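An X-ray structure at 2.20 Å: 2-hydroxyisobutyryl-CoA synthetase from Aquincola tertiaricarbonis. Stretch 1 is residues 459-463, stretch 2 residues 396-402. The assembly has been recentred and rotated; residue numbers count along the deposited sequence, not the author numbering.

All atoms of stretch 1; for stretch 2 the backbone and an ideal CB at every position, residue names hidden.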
ATOM      1  N   SER A 459       7.197  27.480  -2.434  1.00 44.60           N
ATOM      2  CA  SER A 459       8.537  27.082  -2.858  1.00 43.76           C
ATOM      3  C   SER A 459       9.054  25.890  -2.024  1.00 47.85           C
ATOM      4  O   SER A 459       9.777  25.045  -2.555  1.00 48.49           O
ATOM      5  CB  SER A 459       9.507  28.254  -2.763  1.00 43.76           C
ATOM      6  OG  SER A 459       9.621  28.748  -1.439  1.00 43.15           O
ATOM      7  N   ILE A 460       8.723  25.852  -0.713  1.00 42.52           N
ATOM      8  CA  ILE A 460       9.148  24.782   0.197  1.00 40.38           C
ATOM      9  C   ILE A 460       8.365  23.490  -0.125  1.00 45.91           C
ATOM     10  O   ILE A 460       7.135  23.523  -0.246  1.00 45.56           O
ATOM     11  CB  ILE A 460       9.064  25.180   1.711  1.00 40.63           C
ATOM     12  CG1 ILE A 460       9.971  26.395   2.046  1.00 39.18           C
ATOM     13  CG2 ILE A 460       9.400  23.971   2.628  1.00 38.84           C
ATOM     14  CD1 ILE A 460       9.717  27.086   3.472  1.00 33.61           C
ATOM     15  N   ALA A 461       9.090  22.362  -0.278  1.00 43.94           N
ATOM     16  CA  ALA A 461       8.481  21.065  -0.556  1.00 44.75           C
ATOM     17  C   ALA A 461       7.518  20.644   0.557  1.00 47.70           C
ATOM     18  O   ALA A 461       7.846  20.713   1.752  1.00 44.48           O
ATOM     19  CB  ALA A 461       9.559  20.003  -0.742  1.00 46.07           C
ATOM     20  N   ARG A 462       6.301  20.273   0.142  1.00 46.88           N
ATOM     21  CA  ARG A 462       5.261  19.725   1.014  1.00 46.43           C
ATOM     22  C   ARG A 462       5.501  18.187   1.031  1.00 50.89           C
ATOM     23  O   ARG A 462       6.319  17.682   0.244  1.00 51.73           O
ATOM     24  CB  ARG A 462       3.839  20.043   0.466  1.00 48.90           C
ATOM     25  CG  ARG A 462       3.504  21.525   0.133  1.00 59.51           C
ATOM     26  CD  ARG A 462       3.923  22.514   1.191  1.00 56.09           C
ATOM     27  NE  ARG A 462       3.134  23.746   1.208  1.00 52.91           N
ATOM     28  CZ  ARG A 462       3.621  24.968   0.986  1.00 58.55           C
ATOM     29  NH1 ARG A 462       4.899  25.136   0.660  1.00 42.61           N
ATOM     30  NH2 ARG A 462       2.833  26.028   1.079  1.00 46.01           N
ATOM     31  N   THR A 463       4.808  17.451   1.920  1.00 45.85           N
ATOM     32  CA  THR A 463       4.924  15.987   2.036  1.00 44.74           C
ATOM     33  C   THR A 463       3.589  15.307   2.366  1.00 44.57           C
ATOM     34  O   THR A 463       2.735  15.907   3.033  1.00 42.11           O
ATOM     35  CB  THR A 463       6.037  15.556   3.050  1.00 48.22           C
ATOM     36  OG1 THR A 463       6.143  14.120   3.058  1.00 46.05           O
ATOM     37  CG2 THR A 463       5.781  16.052   4.480  1.00 44.93           C
ATOM     38  N   UNK A 396       1.035  33.682   7.636  1.00 49.01           N
ATOM     39  CA  UNK A 396       1.912  32.519   7.422  1.00 45.85           C
ATOM     40  C   UNK A 396       1.414  31.628   6.246  1.00 48.59           C
ATOM     41  O   UNK A 396       0.237  31.281   6.198  1.00 48.08           O
ATOM     42  CB  UNK A 396       1.992  31.692   8.706  1.00 45.85           C
ATOM     43  N   UNK A 397       2.325  31.308   5.317  1.00 44.53           N
ATOM     44  CA  UNK A 397       2.074  30.563   4.080  1.00 44.66           C
ATOM     45  C   UNK A 397       1.902  29.055   4.139  1.00 49.50           C
ATOM     46  O   UNK A 397       1.579  28.443   3.114  1.00 49.49           O
ATOM     47  CB  UNK A 397       3.232  30.846   3.121  1.00 44.66           C
ATOM     48  N   UNK A 398       2.100  28.451   5.314  1.00 45.80           N
ATOM     49  CA  UNK A 398       1.911  27.010   5.476  1.00 45.34           C
ATOM     50  C   UNK A 398       3.174  26.176   5.545  1.00 47.97           C
ATOM     51  O   UNK A 398       3.098  24.988   5.849  1.00 47.81           O
ATOM     52  CB  UNK A 398       1.056  26.489   4.319  1.00 45.34           C
ATOM     53  N   UNK A 399       4.340  26.778   5.260  1.00 42.94           N
ATOM     54  CA  UNK A 399       5.628  26.094   5.335  1.00 40.44           C
ATOM     55  C   UNK A 399       6.728  26.975   5.844  1.00 43.57           C
ATOM     56  O   UNK A 399       6.655  28.216   5.737  1.00 42.28           O
ATOM     57  CB  UNK A 399       6.018  25.546   3.961  1.00 40.44           C
ATOM     58  N   UNK A 400       7.737  26.318   6.441  1.00 39.27           N
ATOM     59  CA  UNK A 400       8.945  26.933   6.997  1.00 39.15           C
ATOM     60  C   UNK A 400      10.013  25.860   7.170  1.00 42.33           C
ATOM     61  O   UNK A 400       9.707  24.659   7.103  1.00 42.69           O
ATOM     62  CB  UNK A 400       8.650  27.624   8.330  1.00 39.15           C
ATOM     63  N   UNK A 401      11.257  26.298   7.379  1.00 37.18           N
ATOM     64  CA  UNK A 401      12.407  25.461   7.694  1.00 36.67           C
ATOM     65  C   UNK A 401      13.120  26.129   8.864  1.00 42.22           C
ATOM     66  O   UNK A 401      13.120  27.363   8.985  1.00 42.30           O
ATOM     67  CB  UNK A 401      13.334  25.284   6.490  1.00 36.67           C
ATOM     68  N   UNK A 402      13.693  25.309   9.743  1.00 38.98           N
ATOM     69  CA  UNK A 402      14.516  25.753  10.867  1.00 39.90           C
ATOM     70  C   UNK A 402      15.938  25.346  10.462  1.00 44.07           C
ATOM     71  O   UNK A 402      16.146  24.190  10.083  1.00 44.21           O
ATOM     72  CB  UNK A 402      14.081  25.140  12.200  1.00 39.90           C
TER

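At position 396 the ideal CB has nothing of stretch 1 within 5.5 Å, so stretch 1 sets no preference. The backbone angles are ordinary for a strand. The deposited residue is Tyr-396. Its side chain runs along its own stretch.

Position 397 points its ideal CB toward stretch 1, but the nearest atom there, Arg-462 NH2, is 5.2 Å away. A small or polar residue would suit, and glycine is not required. The deposited residue is Gly-397. Its O lies 3.4 Å from Arg-462 NH2, at an angle too poor for a hydrogen bond.

Position 398 has a phi of 104° and a psi of -10°. An ideal CB here would be jammed against the carbonyl O of 397, and it would also lie 3.7 Å from Arg-462 NH2. The backbone alone calls for glycine, and the deposited residue is Gly-398. The chain turns a corner here.

Position 399 faces stretch 1 most directly. Its ideal CB is 3.8 Å from Ile-460 CB and 3.5 Å from Arg-462 NH1. It meets an aliphatic side chain and a positive charge, with the carbonyl of Ala-461 further along. An aliphatic residue could pack here; Gln, Glu or Met would combine a nonpolar stem with a longer reach. The deposited residue is Glu-399. Its CB packs 3.8 Å from Ile-460 CB, and its CG lies 3.5 Å from Arg-462 CD and over one face of that guanidinium. The carboxylate makes no salt bridge with Arg-462. Instead, OE2 accepts a weak hydrogen bond from a water, which also donates to Ala-461 O (2.8 Å from the water O).

Position 400 points away from stretch 1, and many side chains would fit. Ile-460 CD1 does approach its CA, at 3.6 Å. The deposited residue is His-400. Its ND1 is hydrogen-bonded to Tyr-396 OH at 2.8 Å, and its backbone N donates to Glu-399 OE1 at 3.2 Å.

Position 401 points sideways, with its ideal CB 5.0 Å from Ile-460 CD1. A long side chain could turn back over Ile-460 toward Ala-461 O, so Arg, Lys, Gln or Met would be reasonable. The deposited residue is Arg-401. Its guanidinium lays one face over Ile-460 CG2, which is 3.4 Å from CZ. NH2 forms a salt bridge with Glu-399 OE1 at 3.1 Å and donates to the same water, thereby reaching Ala-461 O indirectly.

Position 402 is beyond the reach of stretch 1. Its extended backbone would accept a beta-branched residue, among others. The deposited residue is Ile-402.

Stretch 2 396-402: YGGEHRI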
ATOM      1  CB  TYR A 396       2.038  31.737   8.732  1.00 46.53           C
ATOM      2  CG  TYR A 396       2.756  30.409   8.627  1.00 45.06           C
ATOM      3  CD1 TYR A 396       4.129  30.352   8.400  1.00 44.09           C
ATOM      4  CD2 TYR A 396       2.067  29.209   8.786  1.00 45.67           C
ATOM      5  CE1 TYR A 396       4.800  29.134   8.332  1.00 43.14           C
ATOM      6  CE2 TYR A 396       2.729  27.985   8.734  1.00 44.97           C
ATOM      7  CZ  TYR A 396       4.098  27.953   8.514  1.00 51.60           C
ATOM      8  OH  TYR A 396       4.748  26.748   8.415  1.00 48.68           O
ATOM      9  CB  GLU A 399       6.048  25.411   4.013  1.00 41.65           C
ATOM     10  CG  GLU A 399       5.611  23.945   3.897  1.00 44.26           C
ATOM     11  CD  GLU A 399       6.006  22.999   5.017  1.00 51.93           C
ATOM     12  OE1 GLU A 399       7.001  23.274   5.728  1.00 41.79           O
ATOM     13  OE2 GLU A 399       5.319  21.968   5.177  1.00 47.49           O
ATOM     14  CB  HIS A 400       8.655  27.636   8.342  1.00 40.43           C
ATOM     15  CG  HIS A 400       8.387  26.701   9.484  1.00 44.23           C
ATOM     16  ND1 HIS A 400       7.124  26.187   9.716  1.00 46.39           N
ATOM     17  CD2 HIS A 400       9.231  26.226  10.435  1.00 46.22           C
ATOM     18  CE1 HIS A 400       7.235  25.428  10.795  1.00 46.00           C
ATOM     19  NE2 HIS A 400       8.483  25.413  11.257  1.00 46.26           N
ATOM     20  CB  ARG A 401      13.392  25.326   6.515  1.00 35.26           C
ATOM     21  CG  ARG A 401      12.928  24.509   5.296  1.00 36.84           C
ATOM     22  CD  ARG A 401      12.931  22.991   5.475  1.00 40.44           C
ATOM     23  NE  ARG A 401      11.573  22.568   5.751  1.00 49.20           N
ATOM     24  CZ  ARG A 401      10.813  21.853   4.935  1.00 54.45           C
ATOM     25  NH1 ARG A 401      11.321  21.325   3.829  1.00 43.85           N
ATOM     26  NH2 ARG A 401       9.552  21.634   5.232  1.00 38.24           N
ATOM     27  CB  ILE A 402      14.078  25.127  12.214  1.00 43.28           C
ATOM     28  CG1 ILE A 402      12.561  25.276  12.450  1.00 43.11           C
ATOM     29  CG2 ILE A 402      14.887  25.691  13.373  1.00 44.50           C
ATOM     30  CD1 ILE A 402      11.983  24.214  13.375  1.00 50.68           C
TER
HETATM   31  O   HOH W   1       7.424  20.120   4.469  1.00 41.14           O
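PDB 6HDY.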